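Local coordinates for protein putative polysaccharide deacetylase (Bdellovibrio bacteriovorus HD100, PDB 5JP6) that probably removes acetyl groups from peptidoglycan as a zinc-dependent, family 4 carbohydrate esterase of the NodB type, at residues F299-W308 and Q327-Q338; G164-L173 and L352-L362. The protein carries 1 engineered substitution. One frame throughout, in Å; residues are numbered along the deposited sequence. Where two conformers were deposited one is given.

Interaction 1 (F299-W308 and Q327-Q338); sequences FAWNIESDDW and QGRGIVLFHDIQ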
loop_
_atom_site.group_PDB
_atom_site.type_symbol
_atom_site.label_atom_id
_atom_site.label_comp_id
_atom_site.label_asym_id
_atom_site.label_seq_id
_atom_site.Cartn_x
_atom_site.Cartn_y
_atom_site.Cartn_z
ATOM N N PHE A 299 14.130 0.402 -5.662
ATOM C CA PHE A 299 13.002 0.571 -6.581
ATOM C C PHE A 299 12.302 1.881 -6.276
ATOM O O PHE A 299 11.637 2.044 -5.233
ATOM C CB PHE A 299 12.044 -0.620 -6.492
ATOM C CG PHE A 299 12.541 -1.806 -7.257
ATOM C CD1 PHE A 299 13.602 -2.585 -6.749
ATOM C CD2 PHE A 299 12.026 -2.121 -8.515
ATOM C CE1 PHE A 299 14.119 -3.610 -7.476
ATOM C CE2 PHE A 299 12.548 -3.189 -9.229
ATOM C CZ PHE A 299 13.594 -3.920 -8.698
ATOM N N ALA A 300 12.382 2.797 -7.234
ATOM C CA ALA A 300 11.558 3.995 -7.221
ATOM C C ALA A 300 10.372 3.656 -8.167
ATOM O O ALA A 300 9.928 2.512 -8.213
ATOM C CB ALA A 300 12.378 5.193 -7.661
ATOM N N TRP A 301 9.831 4.622 -8.884
ATOM C CA TRP A 301 8.661 4.420 -9.758
ATOM C C TRP A 301 8.611 5.642 -10.691
ATOM O O TRP A 301 9.246 6.665 -10.425
ATOM C CB TRP A 301 7.331 4.308 -8.978
ATOM C CG TRP A 301 7.001 5.558 -8.211
ATOM C CD1 TRP A 301 6.206 6.589 -8.648
ATOM C CD2 TRP A 301 7.462 5.916 -6.919
ATOM N NE1 TRP A 301 6.178 7.574 -7.709
ATOM C CE2 TRP A 301 6.930 7.188 -6.632
ATOM C CE3 TRP A 301 8.293 5.299 -5.974
ATOM C CZ2 TRP A 301 7.189 7.835 -5.458
ATOM C CZ3 TRP A 301 8.539 5.963 -4.802
ATOM C CH2 TRP A 301 7.995 7.216 -4.562
ATOM N N ASN A 302 7.834 5.531 -11.770
ATOM C CA ASN A 302 7.568 6.692 -12.624
ATOM C C ASN A 302 6.096 6.949 -12.908
ATOM O O ASN A 302 5.762 7.976 -13.463
ATOM C CB ASN A 302 8.323 6.606 -13.946
ATOM C CG ASN A 302 7.839 5.476 -14.810
ATOM O OD1 ASN A 302 7.817 4.320 -14.401
ATOM N ND2 ASN A 302 7.433 5.801 -16.028
ATOM N N ILE A 303 5.243 5.997 -12.579
ATOM C CA ILE A 303 3.803 6.136 -12.807
ATOM C C ILE A 303 3.118 6.216 -11.430
ATOM O O ILE A 303 3.045 5.219 -10.696
ATOM C CB ILE A 303 3.217 4.973 -13.635
ATOM C CG1 ILE A 303 3.854 4.893 -15.006
ATOM C CG2 ILE A 303 1.697 5.129 -13.770
ATOM C CD1 ILE A 303 3.656 3.580 -15.704
ATOM N N GLU A 304 2.599 7.403 -11.110
ATOM C CA GLU A 304 1.893 7.642 -9.842
ATOM C C GLU A 304 0.408 7.295 -9.971
ATOM O O GLU A 304 -0.222 7.596 -10.965
ATOM C CB GLU A 304 2.089 9.075 -9.385
ATOM C CG GLU A 304 3.443 9.135 -8.672
ATOM C CD GLU A 304 4.124 10.448 -8.659
ATOM O OE1 GLU A 304 3.573 11.443 -9.186
ATOM O OE2 GLU A 304 5.243 10.463 -8.101
ATOM N N SER A 305 -0.120 6.647 -8.937
ATOM C CA SER A 305 -1.541 6.462 -8.795
ATOM C C SER A 305 -2.198 7.547 -7.996
ATOM O O SER A 305 -3.417 7.765 -8.144
ATOM C CB SER A 305 -1.860 5.107 -8.161
ATOM O OG SER A 305 -1.431 5.056 -6.815
ATOM N N ASP A 306 -1.419 8.207 -7.128
ATOM C CA ASP A 306 -1.998 9.127 -6.142
ATOM C C ASP A 306 -3.101 8.443 -5.303
ATOM O O ASP A 306 -4.022 9.106 -4.840
ATOM C CB ASP A 306 -2.554 10.378 -6.832
ATOM C CG ASP A 306 -1.487 11.257 -7.412
ATOM O OD1 ASP A 306 -0.333 11.187 -6.991
ATOM O OD2 ASP A 306 -1.888 12.114 -8.244
ATOM N N ASP A 307 -2.984 7.113 -5.073
ATOM C CA ASP A 307 -4.053 6.395 -4.369
ATOM C C ASP A 307 -4.130 6.766 -2.879
ATOM O O ASP A 307 -5.097 6.375 -2.216
ATOM C CB ASP A 307 -4.022 4.887 -4.608
ATOM C CG ASP A 307 -2.830 4.205 -3.998
ATOM O OD1 ASP A 307 -1.912 4.863 -3.436
ATOM O OD2 ASP A 307 -2.755 2.965 -4.069
ATOM N N TRP A 308 -3.144 7.509 -2.364
ATOM C CA TRP A 308 -3.152 8.063 -0.985
ATOM C C TRP A 308 -4.210 9.166 -0.827
ATOM O O TRP A 308 -4.582 9.511 0.302
ATOM C CB TRP A 308 -1.758 8.610 -0.634
ATOM C CG TRP A 308 -1.237 9.639 -1.600
ATOM C CD1 TRP A 308 -0.433 9.419 -2.679
ATOM C CD2 TRP A 308 -1.496 11.058 -1.573
ATOM N NE1 TRP A 308 -0.192 10.597 -3.329
ATOM C CE2 TRP A 308 -0.839 11.616 -2.684
ATOM C CE3 TRP A 308 -2.251 11.897 -0.746
ATOM C CZ2 TRP A 308 -0.870 12.974 -2.959
ATOM C CZ3 TRP A 308 -2.291 13.251 -1.044
ATOM C CH2 TRP A 308 -1.598 13.768 -2.126
ATOM N N GLN A 327 3.306 8.330 -19.451
ATOM C CA GLN A 327 4.624 7.725 -19.344
ATOM C C GLN A 327 4.892 6.683 -20.420
ATOM O O GLN A 327 6.039 6.517 -20.845
ATOM C CB GLN A 327 4.812 7.094 -17.959
ATOM C CG GLN A 327 4.881 8.098 -16.850
ATOM C CD GLN A 327 6.135 8.942 -16.933
ATOM O OE1 GLN A 327 7.246 8.416 -17.055
ATOM N NE2 GLN A 327 5.966 10.235 -16.918
ATOM N N GLY A 328 3.859 5.922 -20.789
ATOM C CA GLY A 328 3.956 4.897 -21.823
ATOM C C GLY A 328 4.454 3.536 -21.389
ATOM O O GLY A 328 4.249 2.538 -22.086
ATOM N N ARG A 329 5.197 3.517 -20.278
ATOM C CA ARG A 329 5.771 2.294 -19.719
ATOM C C ARG A 329 6.314 2.615 -18.332
ATOM O O ARG A 329 6.502 3.788 -17.976
ATOM C CB ARG A 329 6.935 1.777 -20.587
ATOM C CG ARG A 329 8.224 2.555 -20.348
ATOM C CD ARG A 329 9.315 2.058 -21.265
ATOM N NE ARG A 329 9.191 2.568 -22.611
ATOM C CZ ARG A 329 10.012 2.220 -23.599
ATOM N NH1 ARG A 329 10.977 1.336 -23.389
ATOM N NH2 ARG A 329 9.856 2.748 -24.791
ATOM N N GLY A 330 6.589 1.575 -17.558
ATOM C CA GLY A 330 7.354 1.757 -16.329
ATOM C C GLY A 330 6.732 1.117 -15.134
ATOM O O GLY A 330 6.109 0.074 -15.253
ATOM N N ILE A 331 7.011 1.708 -13.976
ATOM C CA ILE A 331 6.694 1.141 -12.678
ATOM C C ILE A 331 5.608 1.978 -12.035
ATOM O O ILE A 331 5.764 3.193 -11.873
ATOM C CB ILE A 331 7.930 1.061 -11.769
ATOM C CG1 ILE A 331 8.966 0.109 -12.362
ATOM C CG2 ILE A 331 7.549 0.639 -10.349
ATOM C CD1 ILE A 331 10.278 0.062 -11.617
ATOM N N VAL A 332 4.507 1.308 -11.681
ATOM C CA VAL A 332 3.349 1.965 -11.069
ATOM C C VAL A 332 3.393 1.811 -9.560
ATOM O O VAL A 332 3.560 0.685 -9.070
ATOM C CB VAL A 332 2.029 1.339 -11.567
ATOM C CG1 VAL A 332 0.819 2.123 -11.018
ATOM C CG2 VAL A 332 1.998 1.283 -13.087
ATOM N N LEU A 333 3.171 2.910 -8.850
ATOM C CA LEU A 333 3.081 2.889 -7.382
ATOM C C LEU A 333 1.621 2.842 -6.902
ATOM O O LEU A 333 0.882 3.821 -7.101
ATOM C CB LEU A 333 3.730 4.141 -6.797
ATOM C CG LEU A 333 3.656 4.258 -5.282
ATOM C CD1 LEU A 333 4.381 3.115 -4.560
ATOM C CD2 LEU A 333 4.194 5.610 -4.812
ATOM N N PHE A 334 1.273 1.736 -6.232
ATOM C CA PHE A 334 -0.031 1.529 -5.551
ATOM C C PHE A 334 0.350 1.214 -4.078
ATOM O O PHE A 334 1.488 0.858 -3.743
ATOM C CB PHE A 334 -0.838 0.370 -6.122
ATOM C CG PHE A 334 -1.526 0.643 -7.448
ATOM C CD1 PHE A 334 -2.535 1.638 -7.573
ATOM C CD2 PHE A 334 -1.225 -0.138 -8.547
ATOM C CE1 PHE A 334 -3.184 1.797 -8.769
ATOM C CE2 PHE A 334 -1.913 0.013 -9.739
ATOM C CZ PHE A 334 -2.854 0.995 -9.842
ATOM N N HIS A 335 -0.680 1.250 -3.237
ATOM C CA HIS A 335 -0.609 0.746 -1.858
ATOM C C HIS A 335 -1.709 -0.284 -1.655
ATOM O O HIS A 335 -2.887 0.046 -1.813
ATOM C CB HIS A 335 -0.756 1.900 -0.873
ATOM C CG HIS A 335 0.327 2.927 -0.981
ATOM N ND1 HIS A 335 0.307 3.903 -1.958
ATOM C CD2 HIS A 335 1.506 3.067 -0.314
ATOM C CE1 HIS A 335 1.425 4.614 -1.858
ATOM N NE2 HIS A 335 2.154 4.123 -0.871
ATOM N N ASP A 336 -1.345 -1.518 -1.286
ATOM C CA ASP A 336 -2.370 -2.568 -1.128
ATOM C C ASP A 336 -3.111 -2.362 0.223
ATOM O O ASP A 336 -4.119 -3.023 0.463
ATOM C CB ASP A 336 -1.872 -4.010 -1.325
ATOM C CG ASP A 336 -0.701 -4.369 -0.457
ATOM O OD1 ASP A 336 0.236 -3.537 -0.376
ATOM O OD2 ASP A 336 -0.686 -5.480 0.140
ATOM N N ILE A 337 -2.670 -1.422 1.049
ATOM C CA ILE A 337 -3.413 -1.017 2.253
ATOM C C ILE A 337 -4.474 0.057 1.984
ATOM O O ILE A 337 -5.199 0.469 2.898
ATOM C CB ILE A 337 -2.461 -0.565 3.393
ATOM C CG1 ILE A 337 -1.664 0.671 3.001
ATOM C CG2 ILE A 337 -1.519 -1.698 3.777
ATOM C CD1 ILE A 337 -1.024 1.379 4.150
ATOM N N GLN A 338 -4.591 0.486 0.721
ATOM C CA GLN A 338 -5.576 1.486 0.339
ATOM C C GLN A 338 -6.816 0.738 -0.216
ATOM O O GLN A 338 -6.760 0.118 -1.280
ATOM C CB GLN A 338 -5.024 2.418 -0.735
ATOM C CG GLN A 338 -5.900 3.645 -0.982
ATOM C CD GLN A 338 -5.860 4.615 0.218
ATOM O OE1 GLN A 338 -4.793 5.092 0.678
ATOM N NE2 GLN A 338 -6.999 4.853 0.766
HETATM O O HOH W 1 -2.315 4.915 -0.457
HETATM O O HOH W 2 -4.890 7.687 2.217
#

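Interaction 2 (G164-L173 and L352-L362); sequences GDVARKEVVL and LYNRGYSVVLL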
loop_
_atom_site.group_PDB
_atom_site.type_symbol
_atom_site.label_atom_id
_atom_site.label_comp_id
_atom_site.label_asym_id
_atom_site.label_seq_id
_atom_site.Cartn_x
_atom_site.Cartn_y
_atom_site.Cartn_z
ATOM N N GLY A 164 12.503 0.649 -14.807
ATOM C CA GLY A 164 12.793 -0.785 -14.750
ATOM C C GLY A 164 13.281 -1.458 -16.019
ATOM O O GLY A 164 13.268 -2.681 -16.107
ATOM N N ASP A 165 13.668 -0.661 -17.007
ATOM C CA ASP A 165 14.237 -1.154 -18.274
ATOM C C ASP A 165 13.243 -2.014 -19.060
ATOM O O ASP A 165 13.619 -2.844 -19.898
ATOM C CB ASP A 165 15.562 -1.895 -18.047
ATOM C CG ASP A 165 16.575 -1.045 -17.304
ATOM O OD1 ASP A 165 16.989 -0.041 -17.851
ATOM O OD2 ASP A 165 16.896 -1.352 -16.142
ATOM N N VAL A 166 11.958 -1.734 -18.846
ATOM C CA VAL A 166 10.934 -2.457 -19.573
ATOM C C VAL A 166 10.675 -1.836 -20.958
ATOM O O VAL A 166 11.110 -0.707 -21.251
ATOM C CB VAL A 166 9.616 -2.563 -18.784
ATOM C CG1 VAL A 166 9.848 -3.285 -17.456
ATOM C CG2 VAL A 166 8.998 -1.202 -18.563
ATOM N N ALA A 167 9.966 -2.583 -21.805
ATOM C CA ALA A 167 9.658 -2.155 -23.186
ATOM C C ALA A 167 8.478 -1.174 -23.223
ATOM O O ALA A 167 7.743 -1.027 -22.226
ATOM C CB ALA A 167 9.393 -3.363 -24.073
ATOM N N ARG A 168 8.267 -0.544 -24.384
ATOM C CA ARG A 168 7.080 0.284 -24.572
ATOM C C ARG A 168 5.832 -0.579 -24.268
ATOM O O ARG A 168 5.758 -1.784 -24.617
ATOM C CB ARG A 168 7.007 0.900 -25.975
ATOM C CG ARG A 168 6.819 -0.091 -27.115
ATOM C CD ARG A 168 6.666 0.606 -28.493
ATOM N NE ARG A 168 5.524 1.531 -28.551
ATOM C CZ ARG A 168 4.259 1.186 -28.810
ATOM N NH1 ARG A 168 3.929 -0.086 -29.044
ATOM N NH2 ARG A 168 3.311 2.122 -28.830
ATOM N N LYS A 169 4.884 0.062 -23.588
ATOM C CA LYS A 169 3.584 -0.507 -23.229
ATOM C C LYS A 169 3.674 -1.674 -22.249
ATOM O O LYS A 169 2.749 -2.473 -22.115
ATOM C CB LYS A 169 2.721 -0.810 -24.454
ATOM C CG LYS A 169 2.520 0.462 -25.283
ATOM C CD LYS A 169 1.415 0.370 -26.271
ATOM C CE LYS A 169 0.112 0.731 -25.617
ATOM N NZ LYS A 169 -0.943 0.807 -26.655
ATOM N N GLU A 170 4.781 -1.708 -21.519
ATOM C CA GLU A 170 4.927 -2.623 -20.383
ATOM C C GLU A 170 4.872 -1.831 -19.090
ATOM O O GLU A 170 5.550 -0.803 -18.960
ATOM C CB GLU A 170 6.225 -3.416 -20.482
ATOM C CG GLU A 170 6.252 -4.407 -21.629
ATOM C CD GLU A 170 7.499 -5.268 -21.696
ATOM O OE1 GLU A 170 8.545 -4.907 -21.086
ATOM O OE2 GLU A 170 7.417 -6.327 -22.353
ATOM N N VAL A 171 4.103 -2.350 -18.117
ATOM C CA VAL A 171 4.042 -1.751 -16.794
ATOM C C VAL A 171 4.270 -2.803 -15.719
ATOM O O VAL A 171 3.888 -3.972 -15.857
ATOM C CB VAL A 171 2.744 -0.985 -16.535
ATOM C CG1 VAL A 171 2.599 0.181 -17.491
ATOM C CG2 VAL A 171 1.533 -1.899 -16.636
ATOM N N VAL A 172 4.950 -2.367 -14.669
ATOM C CA VAL A 172 5.235 -3.188 -13.499
ATOM C C VAL A 172 4.360 -2.655 -12.376
ATOM O O VAL A 172 4.405 -1.476 -12.052
ATOM C CB VAL A 172 6.717 -3.088 -13.079
ATOM C CG1 VAL A 172 7.035 -3.992 -11.902
ATOM C CG2 VAL A 172 7.648 -3.384 -14.214
ATOM N N LEU A 173 3.538 -3.531 -11.839
ATOM C CA LEU A 173 2.644 -3.129 -10.794
ATOM C C LEU A 173 3.257 -3.374 -9.416
ATOM O O LEU A 173 3.689 -4.501 -9.110
ATOM C CB LEU A 173 1.340 -3.902 -10.911
ATOM C CG LEU A 173 0.618 -3.780 -12.263
ATOM C CD1 LEU A 173 -0.708 -4.482 -12.178
ATOM C CD2 LEU A 173 0.469 -2.320 -12.727
ATOM N N LEU A 352 -5.886 -1.601 -18.598
ATOM C CA LEU A 352 -4.509 -1.834 -19.101
ATOM C C LEU A 352 -4.621 -2.723 -20.345
ATOM O O LEU A 352 -3.991 -2.457 -21.382
ATOM C CB LEU A 352 -3.609 -2.496 -18.073
ATOM C CG LEU A 352 -3.072 -1.677 -16.933
ATOM C CD1 LEU A 352 -2.191 -2.558 -16.058
ATOM C CD2 LEU A 352 -2.336 -0.451 -17.426
ATOM N N TYR A 353 -5.362 -3.821 -20.226
ATOM C CA TYR A 353 -5.542 -4.732 -21.331
ATOM C C TYR A 353 -6.171 -4.047 -22.567
ATOM O O TYR A 353 -5.621 -4.132 -23.683
ATOM C CB TYR A 353 -6.403 -5.911 -20.880
ATOM C CG TYR A 353 -6.604 -6.942 -21.938
ATOM C CD1 TYR A 353 -5.613 -7.882 -22.199
ATOM C CD2 TYR A 353 -7.783 -7.003 -22.642
ATOM C CE1 TYR A 353 -5.800 -8.859 -23.146
ATOM C CE2 TYR A 353 -7.975 -7.977 -23.601
ATOM C CZ TYR A 353 -6.973 -8.886 -23.843
ATOM O OH TYR A 353 -7.199 -9.835 -24.777
ATOM N N ASN A 354 -7.235 -3.275 -22.324
ATOM C CA ASN A 354 -7.923 -2.551 -23.385
ATOM C C ASN A 354 -7.002 -1.566 -24.117
ATOM O O ASN A 354 -7.112 -1.341 -25.360
ATOM C CB ASN A 354 -9.168 -1.808 -22.880
ATOM C CG ASN A 354 -10.317 -2.717 -22.503
ATOM O OD1 ASN A 354 -10.379 -3.880 -22.898
ATOM N ND2 ASN A 354 -11.246 -2.157 -21.701
ATOM N N ARG A 355 -6.115 -0.945 -23.357
ATOM C CA ARG A 355 -5.212 0.094 -23.851
ATOM C C ARG A 355 -3.934 -0.437 -24.477
ATOM O O ARG A 355 -3.112 0.365 -24.925
ATOM C CB ARG A 355 -4.918 1.101 -22.730
ATOM C CG ARG A 355 -6.175 1.845 -22.291
ATOM C CD ARG A 355 -5.999 2.513 -20.941
ATOM N NE ARG A 355 -7.217 3.194 -20.489
ATOM C CZ ARG A 355 -7.429 4.501 -20.480
ATOM N NH1 ARG A 355 -6.543 5.343 -20.974
ATOM N NH2 ARG A 355 -8.583 4.962 -20.023
ATOM N N GLY A 356 -3.764 -1.765 -24.489
ATOM C CA GLY A 356 -2.640 -2.412 -25.148
ATOM C C GLY A 356 -1.407 -2.578 -24.299
ATOM O O GLY A 356 -0.318 -2.845 -24.820
ATOM N N TYR A 357 -1.573 -2.462 -22.987
ATOM C CA TYR A 357 -0.456 -2.574 -22.062
ATOM C C TYR A 357 -0.315 -4.066 -21.603
ATOM O O TYR A 357 -1.306 -4.831 -21.577
ATOM C CB TYR A 357 -0.581 -1.556 -20.883
ATOM C CG TYR A 357 -0.393 -0.108 -21.278
ATOM C CD1 TYR A 357 -1.463 0.666 -21.741
ATOM C CD2 TYR A 357 0.859 0.505 -21.221
ATOM C CE1 TYR A 357 -1.265 1.960 -22.154
ATOM C CE2 TYR A 357 1.025 1.806 -21.647
ATOM C CZ TYR A 357 -0.031 2.519 -22.129
ATOM O OH TYR A 357 0.138 3.839 -22.520
ATOM N N SER A 358 0.915 -4.460 -21.251
ATOM C CA SER A 358 1.201 -5.765 -20.688
ATOM C C SER A 358 1.853 -5.599 -19.301
ATOM O O SER A 358 2.580 -4.648 -19.058
ATOM C CB SER A 358 2.170 -6.527 -21.597
ATOM O OG SER A 358 1.631 -6.637 -22.887
ATOM N N VAL A 359 1.557 -6.523 -18.377
ATOM C CA VAL A 359 2.078 -6.477 -17.051
ATOM C C VAL A 359 3.361 -7.300 -16.930
ATOM O O VAL A 359 3.397 -8.462 -17.333
ATOM C CB VAL A 359 1.043 -6.944 -16.011
ATOM C CG1 VAL A 359 1.669 -7.027 -14.610
ATOM C CG2 VAL A 359 -0.158 -5.998 -15.997
ATOM N N VAL A 360 4.410 -6.677 -16.401
ATOM C CA VAL A 360 5.728 -7.306 -16.263
ATOM C C VAL A 360 6.084 -7.475 -14.804
ATOM O O VAL A 360 5.925 -6.548 -14.011
ATOM C CB VAL A 360 6.812 -6.424 -16.917
ATOM C CG1 VAL A 360 8.204 -6.926 -16.625
ATOM C CG2 VAL A 360 6.563 -6.352 -18.421
ATOM N N LEU A 361 6.650 -8.636 -14.477
ATOM C CA LEU A 361 7.235 -8.852 -13.173
ATOM C C LEU A 361 8.750 -8.715 -13.275
ATOM O O LEU A 361 9.360 -9.332 -14.147
ATOM C CB LEU A 361 6.914 -10.254 -12.654
ATOM C CG LEU A 361 7.387 -10.580 -11.248
ATOM C CD1 LEU A 361 6.715 -9.724 -10.225
ATOM C CD2 LEU A 361 7.168 -12.072 -10.984
ATOM N N LEU A 362 9.351 -7.900 -12.403
ATOM C CA LEU A 362 10.819 -7.822 -12.348
ATOM C C LEU A 362 11.260 -8.692 -11.170
ATOM O O LEU A 362 10.658 -8.633 -10.084
ATOM C CB LEU A 362 11.299 -6.377 -12.138
ATOM C CG LEU A 362 10.887 -5.386 -13.221
ATOM C CD1 LEU A 362 11.327 -3.977 -12.832
ATOM C CD2 LEU A 362 11.449 -5.793 -14.573
HETATM O O HOH W 3 1.800 -4.561 -24.458
HETATM O O HOH W 4 4.063 -6.268 -12.113
#

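Interaction 1 (F299-W308 and Q327-Q338)
Ile303 pairs with Val332 in a short parallel strand contact, the two strands of a beta-alpha-beta unit whose connecting helix, 313-327, packs on Ile303 and Ser305. Leu333 N donates to Ile303 O at 3.0 Å, while Ile331 O accepts both Asn302 N and Ile303 N. Asn302 extends the pairing with its side chain: its CG sits between the backbone N and the carbonyl carbon (chi1 66°), which turns the amide onto the opposite backbone. Asn302 OD1 accepts from Ile331 N at 2.8 Å, and ND2 donates both hydrogens to Arg329 O and Gln327 OE1, which lie in its amide plane. Over one face of the Trp301 indole lies Leu333 CD2, 3.8 Å from the centroid of the six-membered ring. Ser305 OG donates to Leu333 O (2.6 Å) and accepts from Asp307 N in an ST turn. Asp307 then grips His335 twice with syn lone pairs: OD1 receives ND1 at 2.8 Å, OD2 receives the backbone N at 2.8 Å and also bonds Thr341. Bonds at both ring nitrogens fix the imidazole's rotation: His335 is a second-shell residue, bonded through NE2 to the zinc ligand Tyr280, and Asp307 positions it from behind.

Interaction 2 (G164-L173 and L352-L362)
Lys169 sets its CE over one face of the Tyr357 ring where strands 170-176 and 358-364 begin to run parallel. Lys169 CE stands 4.0 Å from the centroid of the Tyr357 ring, and a bend at chi3 (86°) lifts Lys169 NZ off the ring face to Arg355 O, 2.8 Å away, at the end of helix 339-354. The ring's hydroxyl is held by Glu325. From here the backbones zip together: Ser358 N to Lys169 O, Val171 N to Ser358 O, and Val360 N to Val171 O at 2.8 Å. The tight side is apolar. Val171 CG2 and Leu352 CD1 reach toward each other tip to tip at 3.8 Å, Leu173 crosses Val359 at about a right angle, and on the other face Val172 CG2 meets Leu362 CG at 3.9 Å. The looser side lies around exposed Gly356, where a water donates to Gly356 O and accepts from Ser358 OG. Farther along, water replaces direct pairing: one molecule bridges Leu173 N and Val360 O, whose own separation is 4.4 Å. Gly356, with positive phi, closes the helix in a Schellman motif before the chain enters the sheet, a helix-to-strand passage that fits the parallel, distorted beta/alpha barrel of NodB-type deacetylases.

From the N terminus, the chain first lays down 164-173, whose strand belongs to the parallel sheet, and interaction 2 is completed only after 178 intervening residues, when 352-362 returns alongside it. Interaction 1 is nested inside that long loop and closes a short one of its own: along 303-304, back through helix 313-327, and forward again as the parallel strand 330-335. Helix 339-354 then leads directly from the second strand of interaction 1 into interaction 2. The two meet at Val172, whose N lies 2.8 Å from Gly330 O and whose O lies 2.8 Å from Val332 N, probable hydrogen bonds that place strand 170-176 between 330-335 and 358-364.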